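Local coordinates for protein phosphinothricin N-acetyltransferase (Brucella ovis, PDB 5DWM) that is a GNAT-family enzyme that probably transfers an acetyl group from acetyl-CoA to an amino group of its substrate, at residues A[130-139]-A[162-170]; A[20-28]-A[42-52]. All coordinates share one frame; numbering follows the deposited sequence.

Contact 1 (A[130-139]-A[162-170]); sequences GDGEHNIGSV and RWLDTVLMQ
The guanidinium of R162 lies flat on the imidazole of H134. The two planes are 6° apart and their centres 3.9 Å apart. NH1 of R162 sits over the middle of the ring. L164 CD2 presses on the opposite face of the guanidinium, 3.5 Å above its plane and offset toward the rim. The carboxylate of D131 comes to the guanidinium edge. In the GNAT fold, 130-139 is the turn after strand 124-129 and the first residues of helix 136-144. Segment 162-170 is part of strand 162-172, which pairs antiparallel with both 124-129 and 148-159. The contact folds the turn back over the strand.

R162 is bent at chi3 (-55°), which helps to lay its head between H134 and L164. The salt bridge is modelled as R162 NH2 to D131 OD2 at 2.6 Å, but the place of OD2 is less sure. The second bond, NH1 to OD1, is weak. A water further holds D131: it donates to OD1 and accepts from the backbone N of E133 and of D165.

The backbones meet in one direct hydrogen bond, G132 N to D165 O, at 2.9 Å. The side chain of D165 serves other partners. It binds G155 N and R152, and R177 of the second subunit. Within the turn, D131 O takes the N-H of both H134 and N135. N135 is the N-cap of the helix. In the conformer given, N135 OD1 accepts a weak bond from S138 N, while N135 ND2 donates to G130 O at 3.1 Å, in the carbonyl plane.

Beyond the turn the contact is apolar. V139 CG1 lies 4.2 Å from M169 SD. V167 CG2 meets the bare CA of G132 at 3.6 Å.

Contact 2 (A[20-28]-A[42-52]); sequences IETITAIYT and PPTMDEMAKRF
M48 enters the hole formed by I20, I23, T24 and Y27. Its CB and CG pass alongside the hydroxyl of T24, with M48 CB 3.5 Å from T24 OG1. That hydroxyl donates to I20 O, which also takes T24 N from the opposite face of its carbonyl plane. The M48 chain then bends at chi2 (-65°) and again at chi3. This brings M48 SD to 3.9 Å from Y27 CD2, an oblique Met-aromatic contact. M48 CE ends 4.0 Å from I23 CG2, and it also touches Y27 CB.

These two helices, 20-33 and 45-58, are the pair that follows the first strand of the GNAT fold. Their short segments cross at 106°, with axes 9.3 Å apart. In the conformers given, I20 is in turn a knob in the hole among A49, M48, F52 and M45. F52 CZ reaches I23 CG2 at 3.8 Å.

P43 meets the Y27 ring at its edge, P43 CD to Y27 CE2 3.7 Å. The hydroxyl of Y27 is bonded to E39 and S37. At the far end, T28 OG1 donates to T24 O at 2.8 Å, and two waters each donate to both T28 OG1 and P43 O.

Contact 2 comes first along the chain. After strand 11-14 it packs helix 20-33 against helix 45-58 and closes over residues 29-41, the end of helix 20-33 and the loop after it. The chain then runs through strands 62-67, 70-79 and 89-96, helix 105-119 and strand 124-129. Contact 1 opens after that and closes a second loop, which holds the rest of helix 136-144 and strand 148-159. The two are in series, neither nested nor crossing. Their centres are 23 Å apart. The first loop still reaches contact 1, because its T35 and Y38 touch L164. The side chains of Y27 and M169 each lie about 10 Å from that of I94, an acetyl-CoA-binding residue.

Contact 1 (A[130-139]-A[162-170])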
loop_
_atom_site.group_PDB
_atom_site.type_symbol
_atom_site.label_atom_id
_atom_site.label_comp_id
_atom_site.label_asym_id
_atom_site.label_seq_id
_atom_site.Cartn_x
_atom_site.Cartn_y
_atom_site.Cartn_z
ATOM N N GLY A 130 2.618 -7.071 -9.022
ATOM C CA GLY A 130 3.694 -6.335 -9.652
ATOM C C GLY A 130 3.846 -6.695 -11.116
ATOM O O GLY A 130 3.642 -7.839 -11.524
ATOM N N ASP A 131 4.227 -5.696 -11.914
ATOM C CA ASP A 131 4.409 -5.856 -13.360
ATOM C C ASP A 131 3.188 -6.508 -14.007
ATOM O O ASP A 131 3.290 -7.513 -14.715
ATOM C CB ASP A 131 5.700 -6.617 -13.678
ATOM C CG ASP A 131 6.057 -6.595 -15.164
ATOM O OD1 ASP A 131 5.436 -5.827 -15.928
ATOM O OD2 ASP A 131 6.965 -7.349 -15.568
ATOM N N GLY A 132 2.014 -5.922 -13.761
ATOM C CA GLY A 132 0.770 -6.509 -14.232
ATOM C C GLY A 132 0.671 -6.663 -15.735
ATOM O O GLY A 132 -0.077 -7.523 -16.211
ATOM N N GLU A 133 1.408 -5.854 -16.499
ATOM C CA GLU A 133 1.350 -5.981 -17.951
ATOM C C GLU A 133 1.917 -7.317 -18.411
ATOM O O GLU A 133 1.386 -7.938 -19.340
ATOM C CB GLU A 133 2.093 -4.818 -18.612
ATOM C CG GLU A 133 2.101 -4.880 -20.130
ATOM C CD GLU A 133 0.754 -4.553 -20.739
ATOM O OE1 GLU A 133 -0.124 -4.050 -20.013
ATOM O OE2 GLU A 133 0.574 -4.796 -21.950
ATOM N N HIS A 134 2.986 -7.783 -17.766
ATOM C CA HIS A 134 3.647 -9.014 -18.170
ATOM C C HIS A 134 3.304 -10.206 -17.289
ATOM O O HIS A 134 3.430 -11.346 -17.744
ATOM C CB HIS A 134 5.169 -8.822 -18.201
ATOM C CG HIS A 134 5.642 -7.958 -19.328
ATOM N ND1 HIS A 134 6.918 -8.039 -19.844
ATOM C CD2 HIS A 134 5.008 -6.998 -20.043
ATOM C CE1 HIS A 134 7.051 -7.162 -20.824
ATOM N NE2 HIS A 134 5.905 -6.519 -20.966
ATOM N N ASN A 135 2.846 -9.978 -16.062
ATOM C CA ASN A 135 2.502 -11.013 -15.091
ATOM C C ASN A 135 1.090 -11.536 -15.342
ATOM O O ASN A 135 0.274 -11.557 -14.419
ATOM C CB ASN A 135 2.574 -10.389 -13.685
ATOM C CG ASN A 135 2.799 -11.412 -12.572
ATOM O OD1 ASN A 135 2.693 -12.617 -12.781
ATOM N ND2 ASN A 135 3.098 -10.916 -11.370
ATOM N N ILE A 136 0.788 -11.931 -16.583
ATOM C CA ILE A 136 -0.562 -12.375 -16.922
ATOM C C ILE A 136 -0.933 -13.634 -16.153
ATOM O O ILE A 136 -2.114 -13.866 -15.860
ATOM C CB ILE A 136 -0.706 -12.557 -18.446
ATOM C CG1 ILE A 136 0.311 -13.576 -18.948
ATOM C CG2 ILE A 136 -0.529 -11.227 -19.162
ATOM C CD1 ILE A 136 0.294 -13.763 -20.450
ATOM N N GLY A 137 0.056 -14.459 -15.800
ATOM C CA GLY A 137 -0.241 -15.647 -15.014
ATOM C C GLY A 137 -0.894 -15.306 -13.688
ATOM O O GLY A 137 -1.896 -15.911 -13.298
ATOM N N SER A 138 -0.345 -14.309 -12.987
ATOM C CA SER A 138 -0.923 -13.918 -11.704
ATOM C C SER A 138 -2.281 -13.245 -11.883
ATOM O O SER A 138 -3.202 -13.476 -11.091
ATOM C CB SER A 138 0.027 -12.984 -10.950
ATOM O OG SER A 138 -0.566 -12.579 -9.725
ATOM N N VAL A 139 -2.417 -12.394 -12.903
ATOM C CA VAL A 139 -3.708 -11.766 -13.176
ATOM C C VAL A 139 -4.761 -12.823 -13.491
ATOM O O VAL A 139 -5.865 -12.809 -12.935
ATOM C CB VAL A 139 -3.584 -10.716 -14.298
ATOM C CG1 VAL A 139 -4.959 -10.163 -14.649
ATOM C CG2 VAL A 139 -2.639 -9.589 -13.881
ATOM N N ARG A 162 13.180 -1.872 -16.998
ATOM C CA ARG A 162 11.827 -1.666 -17.495
ATOM C C ARG A 162 10.963 -1.011 -16.431
ATOM O O ARG A 162 11.070 -1.337 -15.243
ATOM C CB ARG A 162 11.151 -3.010 -17.852
ATOM C CG ARG A 162 11.434 -3.552 -19.234
ATOM C CD ARG A 162 10.352 -4.561 -19.657
ATOM N NE ARG A 162 10.183 -5.640 -18.682
ATOM C CZ ARG A 162 9.059 -5.910 -18.015
ATOM N NH1 ARG A 162 7.960 -5.190 -18.201
ATOM N NH2 ARG A 162 9.032 -6.921 -17.160
ATOM N N TRP A 163 10.084 -0.112 -16.866
ATOM C CA TRP A 163 9.040 0.403 -15.989
ATOM C C TRP A 163 7.920 -0.622 -15.873
ATOM O O TRP A 163 7.554 -1.280 -16.853
ATOM C CB TRP A 163 8.484 1.729 -16.511
ATOM C CG TRP A 163 9.411 2.877 -16.266
ATOM C CD1 TRP A 163 10.188 3.521 -17.191
ATOM C CD2 TRP A 163 9.662 3.516 -15.009
ATOM N NE1 TRP A 163 10.903 4.537 -16.579
ATOM C CE2 TRP A 163 10.600 4.547 -15.241
ATOM C CE3 TRP A 163 9.182 3.314 -13.709
ATOM C CZ2 TRP A 163 11.069 5.367 -14.219
ATOM C CZ3 TRP A 163 9.645 4.126 -12.697
ATOM C CH2 TRP A 163 10.580 5.142 -12.954
ATOM N N LEU A 164 7.372 -0.742 -14.665
ATOM C CA LEU A 164 6.410 -1.781 -14.329
ATOM C C LEU A 164 5.169 -1.122 -13.758
ATOM O O LEU A 164 5.267 -0.106 -13.071
ATOM C CB LEU A 164 6.978 -2.695 -13.242
ATOM C CG LEU A 164 8.418 -3.186 -13.425
ATOM C CD1 LEU A 164 8.847 -4.021 -12.220
ATOM C CD2 LEU A 164 8.570 -3.978 -14.716
ATOM N N ASP A 165 4.007 -1.725 -14.017
ATOM C CA ASP A 165 2.747 -1.260 -13.454
ATOM C C ASP A 165 2.302 -2.209 -12.353
ATOM O O ASP A 165 2.550 -3.413 -12.422
ATOM C CB ASP A 165 1.632 -1.231 -14.506
ATOM C CG ASP A 165 1.903 -0.257 -15.645
ATOM O OD1 ASP A 165 2.832 0.571 -15.560
ATOM O OD2 ASP A 165 1.164 -0.320 -16.645
ATOM N N THR A 166 1.601 -1.677 -11.356
ATOM C CA THR A 166 0.990 -2.504 -10.318
ATOM C C THR A 166 -0.489 -2.664 -10.640
ATOM O O THR A 166 -1.216 -1.669 -10.702
ATOM C CB THR A 166 1.113 -1.826 -8.959
ATOM O OG1 THR A 166 2.488 -1.689 -8.606
ATOM C CG2 THR A 166 0.381 -2.645 -7.890
ATOM N N VAL A 167 -0.934 -3.902 -10.840
ATOM C CA VAL A 167 -2.349 -4.196 -11.053
ATOM C C VAL A 167 -2.980 -4.581 -9.719
ATOM O O VAL A 167 -2.474 -5.465 -9.016
ATOM C CB VAL A 167 -2.531 -5.296 -12.115
ATOM C CG1 VAL A 167 -3.923 -5.922 -12.011
ATOM C CG2 VAL A 167 -2.285 -4.710 -13.516
ATOM N N LEU A 168 -4.066 -3.907 -9.354
ATOM C CA LEU A 168 -4.779 -4.196 -8.114
ATOM C C LEU A 168 -6.069 -4.951 -8.413
ATOM O O LEU A 168 -6.805 -4.593 -9.341
ATOM C CB LEU A 168 -5.122 -2.903 -7.369
ATOM C CG LEU A 168 -3.930 -1.989 -7.100
ATOM C CD1 LEU A 168 -4.456 -0.642 -6.727
ATOM C CD2 LEU A 168 -3.090 -2.549 -5.984
ATOM N N MET A 169 -6.342 -5.999 -7.623
ATOM C CA MET A 169 -7.565 -6.783 -7.750
ATOM C C MET A 169 -8.098 -7.106 -6.359
ATOM O O MET A 169 -7.334 -7.199 -5.396
ATOM C CB MET A 169 -7.318 -8.089 -8.520
ATOM C CG MET A 169 -6.573 -7.887 -9.836
ATOM S SD MET A 169 -6.453 -9.388 -10.822
ATOM C CE MET A 169 -8.174 -9.628 -11.271
ATOM N N GLN A 170 -9.411 -7.307 -6.251
ATOM C CA GLN A 170 -9.974 -7.593 -4.936
ATOM C C GLN A 170 -11.103 -8.612 -5.017
ATOM O O GLN A 170 -11.762 -8.776 -6.045
ATOM C CB GLN A 170 -10.422 -6.328 -4.176
ATOM C CG GLN A 170 -11.636 -5.638 -4.771
ATOM C CD GLN A 170 -12.032 -4.376 -4.018
ATOM O OE1 GLN A 170 -12.162 -3.312 -4.617
ATOM N NE2 GLN A 170 -12.250 -4.495 -2.704
HETATM O O HOH W 1 3.733 -3.853 -15.977
#

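Contact 2 (A[20-28]-A[42-52])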
loop_
_atom_site.group_PDB
_atom_site.type_symbol
_atom_site.label_atom_id
_atom_site.label_comp_id
_atom_site.label_asym_id
_atom_site.label_seq_id
_atom_site.Cartn_x
_atom_site.Cartn_y
_atom_site.Cartn_z
ATOM N N ILE A 20 11.489 -23.286 5.233
ATOM C CA ILE A 20 12.072 -21.978 4.918
ATOM C C ILE A 20 13.133 -22.084 3.830
ATOM O O ILE A 20 13.281 -21.185 2.991
ATOM C CB ILE A 20 12.614 -21.302 6.194
ATOM C CG1 ILE A 20 11.486 -20.582 6.932
ATOM C CG2 ILE A 20 13.749 -20.325 5.871
ATOM C CD1 ILE A 20 10.944 -19.371 6.187
ATOM N N GLU A 21 13.901 -23.176 3.828
ATOM C CA GLU A 21 14.965 -23.306 2.834
ATOM C C GLU A 21 14.407 -23.311 1.414
ATOM O O GLU A 21 14.880 -22.568 0.547
ATOM C CB GLU A 21 15.802 -24.557 3.097
ATOM C CG GLU A 21 16.816 -24.816 2.003
ATOM C CD GLU A 21 17.715 -25.980 2.312
ATOM O OE1 GLU A 21 18.842 -25.744 2.796
ATOM O OE2 GLU A 21 17.291 -27.130 2.081
ATOM N N THR A 22 13.390 -24.141 1.158
ATOM C CA THR A 22 12.809 -24.198 -0.181
ATOM C C THR A 22 12.047 -22.920 -0.515
ATOM O O THR A 22 12.118 -22.426 -1.648
ATOM C CB THR A 22 11.915 -25.431 -0.312
ATOM O OG1 THR A 22 12.686 -26.604 -0.039
ATOM C CG2 THR A 22 11.350 -25.537 -1.720
ATOM N N ILE A 23 11.309 -22.369 0.454
ATOM C CA ILE A 23 10.601 -21.115 0.216
ATOM C C ILE A 23 11.574 -20.019 -0.201
ATOM O O ILE A 23 11.310 -19.257 -1.143
ATOM C CB ILE A 23 9.776 -20.728 1.455
ATOM C CG1 ILE A 23 8.495 -21.570 1.502
ATOM C CG2 ILE A 23 9.467 -19.235 1.447
ATOM C CD1 ILE A 23 7.811 -21.562 2.825
ATOM N N THR A 24 12.716 -19.931 0.490
ATOM C CA THR A 24 13.748 -18.968 0.115
ATOM C C THR A 24 14.269 -19.222 -1.296
ATOM O O THR A 24 14.488 -18.278 -2.060
ATOM C CB THR A 24 14.877 -19.004 1.144
ATOM O OG1 THR A 24 14.336 -18.731 2.446
ATOM C CG2 THR A 24 15.945 -17.961 0.816
ATOM N N ALA A 25 14.477 -20.489 -1.662
ATOM C CA ALA A 25 14.921 -20.794 -3.022
ATOM C C ALA A 25 13.884 -20.379 -4.067
ATOM O O ALA A 25 14.236 -19.824 -5.118
ATOM C CB ALA A 25 15.263 -22.284 -3.151
ATOM N N ILE A 26 12.603 -20.633 -3.796
ATOM C CA ILE A 26 11.542 -20.240 -4.723
ATOM C C ILE A 26 11.509 -18.725 -4.873
ATOM O O ILE A 26 11.462 -18.189 -5.985
ATOM C CB ILE A 26 10.189 -20.787 -4.240
ATOM C CG1 ILE A 26 10.178 -22.316 -4.347
ATOM C CG2 ILE A 26 9.033 -20.179 -5.033
ATOM C CD1 ILE A 26 8.953 -22.968 -3.737
ATOM N N TYR A 27 11.528 -18.011 -3.749
ATOM C CA TYR A 27 11.470 -16.554 -3.816
ATOM C C TYR A 27 12.723 -15.978 -4.473
ATOM O O TYR A 27 12.635 -14.982 -5.208
ATOM C CB TYR A 27 11.231 -15.965 -2.419
ATOM C CG TYR A 27 10.931 -14.480 -2.447
ATOM C CD1 TYR A 27 9.848 -13.986 -3.166
ATOM C CD2 TYR A 27 11.743 -13.575 -1.780
ATOM C CE1 TYR A 27 9.581 -12.625 -3.223
ATOM C CE2 TYR A 27 11.485 -12.202 -1.828
ATOM C CZ TYR A 27 10.400 -11.747 -2.558
ATOM O OH TYR A 27 10.115 -10.409 -2.619
ATOM N N THR A 28 13.888 -16.593 -4.236
ATOM C CA THR A 28 15.118 -16.131 -4.875
ATOM C C THR A 28 14.975 -16.116 -6.394
ATOM O O THR A 28 15.336 -15.136 -7.056
ATOM C CB THR A 28 16.294 -17.010 -4.437
ATOM O OG1 THR A 28 16.588 -16.753 -3.057
ATOM C CG2 THR A 28 17.546 -16.745 -5.295
ATOM N N PRO A 42 17.850 -11.005 -3.537
ATOM C CA PRO A 42 17.128 -12.057 -2.818
ATOM C C PRO A 42 17.440 -12.023 -1.333
ATOM O O PRO A 42 18.614 -11.939 -0.938
ATOM C CB PRO A 42 17.665 -13.346 -3.459
ATOM C CG PRO A 42 18.071 -12.937 -4.825
ATOM C CD PRO A 42 18.614 -11.534 -4.680
ATOM N N PRO A 43 16.412 -12.052 -0.481
ATOM C CA PRO A 43 16.647 -12.143 0.965
ATOM C C PRO A 43 17.323 -13.456 1.340
ATOM O O PRO A 43 17.205 -14.471 0.653
ATOM C CB PRO A 43 15.235 -12.075 1.565
ATOM C CG PRO A 43 14.379 -11.473 0.484
ATOM C CD PRO A 43 14.981 -11.936 -0.811
ATOM N N THR A 44 18.039 -13.427 2.460
ATOM C CA THR A 44 18.588 -14.654 3.011
ATOM C C THR A 44 17.472 -15.511 3.616
ATOM O O THR A 44 16.354 -15.047 3.879
ATOM C CB THR A 44 19.574 -14.337 4.139
ATOM O OG1 THR A 44 18.901 -13.553 5.139
ATOM C CG2 THR A 44 20.800 -13.564 3.605
ATOM N N MET A 45 17.801 -16.778 3.876
ATOM C CA MET A 45 16.896 -17.617 4.650
ATOM C C MET A 45 16.623 -17.004 6.019
ATOM O O MET A 45 15.493 -17.076 6.523
ATOM C CB MET A 45 17.495 -19.013 4.782
ATOM C CG MET A 45 16.520 -20.054 5.242
ATOM S SD MET A 45 17.299 -21.675 5.303
ATOM C CE MET A 45 18.151 -21.721 3.730
ATOM N N ASP A 46 17.645 -16.394 6.633
ATOM C CA ASP A 46 17.465 -15.764 7.939
ATOM C C ASP A 46 16.385 -14.700 7.874
ATOM O O ASP A 46 15.505 -14.633 8.742
ATOM C CB ASP A 46 18.785 -15.142 8.398
ATOM C CG ASP A 46 19.962 -16.098 8.267
ATOM O OD1 ASP A 46 20.480 -16.569 9.307
ATOM O OD2 ASP A 46 20.369 -16.374 7.121
ATOM N N GLU A 47 16.445 -13.852 6.845
ATOM C CA GLU A 47 15.460 -12.789 6.673
ATOM C C GLU A 47 14.076 -13.350 6.353
ATOM O O GLU A 47 13.068 -12.868 6.889
ATOM C CB GLU A 47 15.949 -11.818 5.587
ATOM C CG GLU A 47 14.932 -10.782 5.134
ATOM C CD GLU A 47 14.521 -9.801 6.215
ATOM O OE1 GLU A 47 15.250 -9.645 7.222
ATOM O OE2 GLU A 47 13.453 -9.180 6.044
ATOM N N MET A 48 14.006 -14.390 5.512
ATOM C CA MET A 48 12.706 -14.988 5.213
ATOM C C MET A 48 12.078 -15.591 6.462
ATOM O O MET A 48 10.880 -15.418 6.704
ATOM C CB MET A 48 12.818 -16.027 4.093
ATOM C CG MET A 48 13.214 -15.416 2.741
ATOM S SD MET A 48 11.960 -14.292 2.068
ATOM C CE MET A 48 10.682 -15.460 1.558
ATOM N N ALA A 49 12.879 -16.262 7.291
ATOM C CA ALA A 49 12.340 -16.820 8.531
ATOM C C ALA A 49 11.789 -15.723 9.434
ATOM O O ALA A 49 10.745 -15.898 10.072
ATOM C CB ALA A 49 13.425 -17.610 9.261
ATOM N N LYS A 50 12.488 -14.588 9.512
ATOM C CA LYS A 50 12.003 -13.469 10.313
ATOM C C LYS A 50 10.684 -12.937 9.770
ATOM O O LYS A 50 9.757 -12.653 10.543
ATOM C CB LYS A 50 13.056 -12.359 10.351
ATOM N N ARG A 51 10.581 -12.788 8.443
ATOM C CA ARG A 51 9.353 -12.264 7.847
ATOM C C ARG A 51 8.175 -13.184 8.132
ATOM O O ARG A 51 7.089 -12.727 8.517
ATOM C CB ARG A 51 9.524 -12.114 6.337
ATOM C CG ARG A 51 10.488 -11.019 5.917
ATOM C CD ARG A 51 10.611 -10.953 4.397
ATOM N NE ARG A 51 11.622 -9.974 4.004
ATOM C CZ ARG A 51 11.903 -9.644 2.746
ATOM N NH1 ARG A 51 11.249 -10.209 1.737
ATOM N NH2 ARG A 51 12.845 -8.751 2.497
ATOM N N PHE A 52 8.377 -14.491 7.945
ATOM C CA PHE A 52 7.291 -15.444 8.131
ATOM C C PHE A 52 6.910 -15.575 9.602
ATOM O O PHE A 52 5.728 -15.721 9.931
ATOM C CB PHE A 52 7.676 -16.798 7.524
ATOM C CG PHE A 52 7.445 -16.885 6.036
ATOM C CD1 PHE A 52 7.764 -15.824 5.207
ATOM C CD2 PHE A 52 6.899 -18.025 5.467
ATOM C CE1 PHE A 52 7.544 -15.896 3.849
ATOM C CE2 PHE A 52 6.682 -18.101 4.107
ATOM C CZ PHE A 52 7.001 -17.040 3.298
HETATM O O HOH W 2 18.514 -16.269 -1.053
HETATM O O HOH W 3 14.981 -15.110 -1.224
#